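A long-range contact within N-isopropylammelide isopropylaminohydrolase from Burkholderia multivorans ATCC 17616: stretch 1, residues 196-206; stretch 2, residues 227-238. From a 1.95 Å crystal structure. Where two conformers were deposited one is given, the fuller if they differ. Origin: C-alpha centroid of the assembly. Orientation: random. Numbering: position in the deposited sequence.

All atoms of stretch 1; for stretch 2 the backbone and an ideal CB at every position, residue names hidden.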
# COMPACT_ATOMS: atom_id res chain seq x y z
N ASP A 196 -4.98 10.38 -25.46
CA ASP A 196 -5.70 9.45 -26.33
C ASP A 196 -6.06 8.29 -25.42
O ASP A 196 -5.27 7.35 -25.25
CB ASP A 196 -4.84 9.02 -27.51
CG ASP A 196 -5.57 8.13 -28.49
OD1 ASP A 196 -6.58 7.52 -28.11
OD2 ASP A 196 -5.09 8.01 -29.63
N PRO A 197 -7.23 8.35 -24.77
CA PRO A 197 -7.50 7.40 -23.68
C PRO A 197 -7.66 5.97 -24.16
O PRO A 197 -7.23 5.04 -23.46
CB PRO A 197 -8.80 7.95 -23.06
CG PRO A 197 -9.45 8.72 -24.18
CD PRO A 197 -8.29 9.36 -24.90
N VAL A 198 -8.24 5.77 -25.33
CA VAL A 198 -8.42 4.42 -25.84
C VAL A 198 -7.07 3.80 -26.17
O VAL A 198 -6.78 2.66 -25.80
CB VAL A 198 -9.37 4.43 -27.04
CG1 VAL A 198 -9.33 3.10 -27.79
CG2 VAL A 198 -10.80 4.74 -26.57
N LYS A 199 -6.22 4.56 -26.86
CA LYS A 199 -4.89 4.05 -27.18
C LYS A 199 -4.09 3.79 -25.91
O LYS A 199 -3.41 2.76 -25.80
CB LYS A 199 -4.15 5.02 -28.09
CG LYS A 199 -2.81 4.48 -28.58
CD LYS A 199 -2.19 5.40 -29.62
CE LYS A 199 -0.77 4.95 -29.96
NZ LYS A 199 -0.02 5.99 -30.72
N ALA A 200 -4.18 4.69 -24.93
CA ALA A 200 -3.43 4.51 -23.70
C ALA A 200 -3.87 3.24 -22.96
O ALA A 200 -3.03 2.43 -22.54
CB ALA A 200 -3.58 5.74 -22.80
N VAL A 201 -5.17 3.04 -22.82
CA VAL A 201 -5.64 1.85 -22.11
C VAL A 201 -5.25 0.59 -22.86
O VAL A 201 -4.85 -0.41 -22.25
CB VAL A 201 -7.16 1.95 -21.87
CG1 VAL A 201 -7.72 0.62 -21.41
CG2 VAL A 201 -7.45 3.04 -20.84
N ASP A 202 -5.37 0.60 -24.19
CA ASP A 202 -5.02 -0.58 -24.96
C ASP A 202 -3.52 -0.87 -24.87
O ASP A 202 -3.11 -2.03 -24.76
CB ASP A 202 -5.46 -0.41 -26.41
CG ASP A 202 -6.98 -0.47 -26.59
OD1 ASP A 202 -7.72 -0.85 -25.65
OD2 ASP A 202 -7.44 -0.13 -27.69
N VAL A 203 -2.67 0.16 -24.91
CA VAL A 203 -1.23 -0.07 -24.82
C VAL A 203 -0.86 -0.68 -23.47
O VAL A 203 -0.15 -1.69 -23.39
CB VAL A 203 -0.45 1.24 -25.08
CG1 VAL A 203 1.00 1.11 -24.61
CG2 VAL A 203 -0.49 1.60 -26.57
N LEU A 204 -1.36 -0.09 -22.39
CA LEU A 204 -1.03 -0.58 -21.05
C LEU A 204 -1.56 -2.00 -20.83
O LEU A 204 -0.83 -2.87 -20.34
CB LEU A 204 -1.60 0.37 -20.01
CG LEU A 204 -0.91 1.72 -19.88
CD1 LEU A 204 -1.71 2.62 -18.93
CD2 LEU A 204 0.53 1.53 -19.38
N PHE A 205 -2.83 -2.26 -21.16
CA PHE A 205 -3.34 -3.61 -20.96
C PHE A 205 -2.62 -4.62 -21.85
O PHE A 205 -2.44 -5.78 -21.45
CB PHE A 205 -4.86 -3.67 -21.19
CG PHE A 205 -5.65 -3.33 -19.95
CD1 PHE A 205 -5.87 -2.00 -19.60
CD2 PHE A 205 -6.13 -4.33 -19.12
CE1 PHE A 205 -6.58 -1.68 -18.45
CE2 PHE A 205 -6.84 -4.02 -17.97
CZ PHE A 205 -7.07 -2.69 -17.63
N GLY A 206 -2.19 -4.20 -23.04
CA GLY A 206 -1.44 -5.10 -23.90
C GLY A 206 -0.13 -5.52 -23.26
O GLY A 206 0.24 -6.70 -23.27
N UNK A 227 -14.75 9.62 -14.88
CA UNK A 227 -15.74 8.55 -15.01
C UNK A 227 -15.62 7.87 -16.37
O UNK A 227 -15.78 6.65 -16.48
CB UNK A 227 -17.15 9.10 -14.82
N UNK A 228 -15.36 8.65 -17.42
CA UNK A 228 -15.14 8.08 -18.74
C UNK A 228 -13.92 7.16 -18.75
O UNK A 228 -13.97 6.05 -19.28
CB UNK A 228 -14.97 9.19 -19.77
N UNK A 229 -12.79 7.64 -18.20
CA UNK A 229 -11.59 6.81 -18.21
C UNK A 229 -11.79 5.54 -17.40
O UNK A 229 -11.36 4.46 -17.82
CB UNK A 229 -10.39 7.59 -17.67
N UNK A 230 -12.42 5.67 -16.24
CA UNK A 230 -12.71 4.50 -15.41
C UNK A 230 -13.55 3.47 -16.16
O UNK A 230 -13.28 2.27 -16.11
CB UNK A 230 -13.43 4.93 -14.13
N UNK A 231 -14.58 3.94 -16.88
CA UNK A 231 -15.40 3.02 -17.66
C UNK A 231 -14.56 2.28 -18.69
O UNK A 231 -14.72 1.06 -18.87
CB UNK A 231 -16.54 3.77 -18.35
N UNK A 232 -13.66 3.00 -19.38
CA UNK A 232 -12.77 2.36 -20.34
C UNK A 232 -11.92 1.29 -19.68
O UNK A 232 -11.78 0.18 -20.21
CB UNK A 232 -11.87 3.40 -21.01
N UNK A 233 -11.34 1.61 -18.53
CA UNK A 233 -10.48 0.67 -17.81
C UNK A 233 -11.27 -0.58 -17.41
O UNK A 233 -10.81 -1.71 -17.59
CB UNK A 233 -9.88 1.34 -16.57
N UNK A 234 -12.48 -0.38 -16.88
CA UNK A 234 -13.29 -1.52 -16.45
C UNK A 234 -13.75 -2.36 -17.64
O UNK A 234 -13.82 -3.59 -17.54
CB UNK A 234 -14.50 -1.04 -15.65
N UNK A 235 -14.08 -1.72 -18.76
CA UNK A 235 -14.42 -2.46 -19.98
C UNK A 235 -13.30 -3.39 -20.38
O UNK A 235 -13.52 -4.57 -20.70
CB UNK A 235 -14.73 -1.50 -21.13
N UNK A 236 -12.07 -2.87 -20.42
CA UNK A 236 -10.93 -3.67 -20.81
C UNK A 236 -10.67 -4.78 -19.80
O UNK A 236 -10.36 -5.92 -20.17
CB UNK A 236 -9.69 -2.79 -20.96
N UNK A 237 -10.79 -4.46 -18.51
CA UNK A 237 -10.61 -5.45 -17.45
C UNK A 237 -11.56 -6.63 -17.65
O UNK A 237 -11.16 -7.80 -17.53
CB UNK A 237 -10.84 -4.81 -16.08
N UNK A 238 -12.82 -6.34 -17.93
CA UNK A 238 -13.80 -7.40 -18.16
C UNK A 238 -13.51 -8.16 -19.44
O UNK A 238 -13.55 -9.39 -19.47
CB UNK A 238 -15.21 -6.82 -18.21

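Both stretches are helical where they meet: the axes of 197-206 and 227-238 approach to 10.2 Å and run in broadly the same direction, 36° apart. Phi and psi are helical throughout stretch 2, so any position disfavours proline or glycine without excluding other residues.

Position 227 lies beyond reach of stretch 1, which therefore sets no preference; it is Ala227. At position 228 CA-to-CB points sideways and nothing of stretch 1 lies within 5.5 Å of the ideal CB, so only a long side chain could reach Pro197 and Val198. Tyr228 (chi1 t) does so: its CE2 is 3.5 Å from Pro197 CG, which sits at the ring edge, and its OH is 3.8 Å from Val198 CG2. Position 229 also points sideways, with little to contact nearby; it is Ser229, its hydroxyl bonded elsewhere in the structure. Positions 230 and 231 are out of reach and unconstrained from here: Leu230 and Asp231.

Position 232 points toward stretch 1, its ideal CB 4.4 Å from Val201 CG2, with Pro197 and Val198 adding apolar surface. Leucine, isoleucine, valine or methionine would suit. Leu232 (m, t), given in one of two conformers, places CD1 3.7 Å from Pro197 CB and 4.0 Å from Val198 CG2.

At 233 the bond points sideways, but the ideal CB is 4.8 Å from Phe205 CE1 and 5.2 Å from Val201 CG2, favouring a branched or medium apolar residue. Ile233 packs CG1 4.1 Å from Val201 CG2 and CG2 4.2 Å from Phe205 CZ.

Position 234 points away and 235 is out of reach. They are Leu234 and Gln235; the latter's NE2 donates to Asp231 OD2 at 2.9 Å.

Position 236 points toward a mixed surface: its ideal CB is 4.0 Å from Val201 CG1, 4.1 Å from Phe205 CD1 and 5.4 Å from Asp202 OD1. Arginine or lysine could combine an aliphatic stem with a positive end; methionine could use the apolar part. Arg236 uses both. Arg236 CG stands 4.0 Å from the Phe205 ring centroid, 23° off the normal, a CH-pi contact, while Arg236 NE forms a salt bridge with Asp202 OD1 at 3.4 Å. A water accepts a weak hydrogen bond from Arg236 NE (3.3 Å) and donates to Asp202 O (3.1 Å).

Position 237 points sideways, its ideal CB 4.5 Å from Phe205 CE2; a small or medium residue would fit. Thr237 puts OG1 3.5 Å from Phe205 CZ and donates from OG1 to Ile233 O at 2.8 Å. Position 238 is out of reach: Ala238.

Stretch 2 (227-238) AYSLDLILQRTA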
# COMPACT_ATOMS: atom_id res chain seq x y z
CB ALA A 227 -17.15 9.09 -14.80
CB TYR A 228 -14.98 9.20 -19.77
CG TYR A 228 -14.43 8.72 -21.10
CD1 TYR A 228 -15.27 8.18 -22.07
CD2 TYR A 228 -13.07 8.78 -21.35
CE1 TYR A 228 -14.75 7.73 -23.29
CE2 TYR A 228 -12.55 8.33 -22.54
CZ TYR A 228 -13.39 7.81 -23.50
OH TYR A 228 -12.83 7.36 -24.67
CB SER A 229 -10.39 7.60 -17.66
OG SER A 229 -9.98 8.60 -18.57
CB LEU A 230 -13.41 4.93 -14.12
CG LEU A 230 -13.69 3.83 -13.09
CD1 LEU A 230 -12.43 2.98 -12.84
CD2 LEU A 230 -14.21 4.43 -11.79
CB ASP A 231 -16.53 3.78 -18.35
CG ASP A 231 -17.28 2.90 -19.34
OD1 ASP A 231 -17.89 1.91 -18.91
OD2 ASP A 231 -17.25 3.19 -20.55
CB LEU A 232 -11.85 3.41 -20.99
CG LEU A 232 -12.40 4.30 -22.10
CD1 LEU A 232 -11.26 5.16 -22.64
CD2 LEU A 232 -13.00 3.46 -23.21
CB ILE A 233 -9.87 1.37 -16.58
CG1 ILE A 233 -8.84 2.40 -17.05
CG2 ILE A 233 -9.25 0.35 -15.63
CD1 ILE A 233 -8.53 3.46 -16.00
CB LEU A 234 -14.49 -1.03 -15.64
CG LEU A 234 -14.16 -0.28 -14.34
CD1 LEU A 234 -15.42 0.24 -13.67
CD2 LEU A 234 -13.38 -1.18 -13.38
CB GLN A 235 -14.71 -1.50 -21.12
CG GLN A 235 -16.05 -0.82 -21.10
CD GLN A 235 -16.34 -0.19 -22.44
OE1 GLN A 235 -16.08 -0.79 -23.49
NE2 GLN A 235 -16.86 1.03 -22.43
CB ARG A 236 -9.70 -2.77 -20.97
CG ARG A 236 -8.68 -3.28 -21.96
CD ARG A 236 -9.20 -3.14 -23.39
NE ARG A 236 -8.41 -3.94 -24.33
CZ ARG A 236 -8.87 -5.01 -24.97
NH1 ARG A 236 -8.08 -5.68 -25.80
NH2 ARG A 236 -10.12 -5.42 -24.79
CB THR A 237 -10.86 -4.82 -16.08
OG1 THR A 237 -9.96 -3.72 -15.89
CG2 THR A 237 -10.67 -5.85 -14.98
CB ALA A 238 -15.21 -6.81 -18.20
O HOH W 1 -5.17 -4.32 -24.85
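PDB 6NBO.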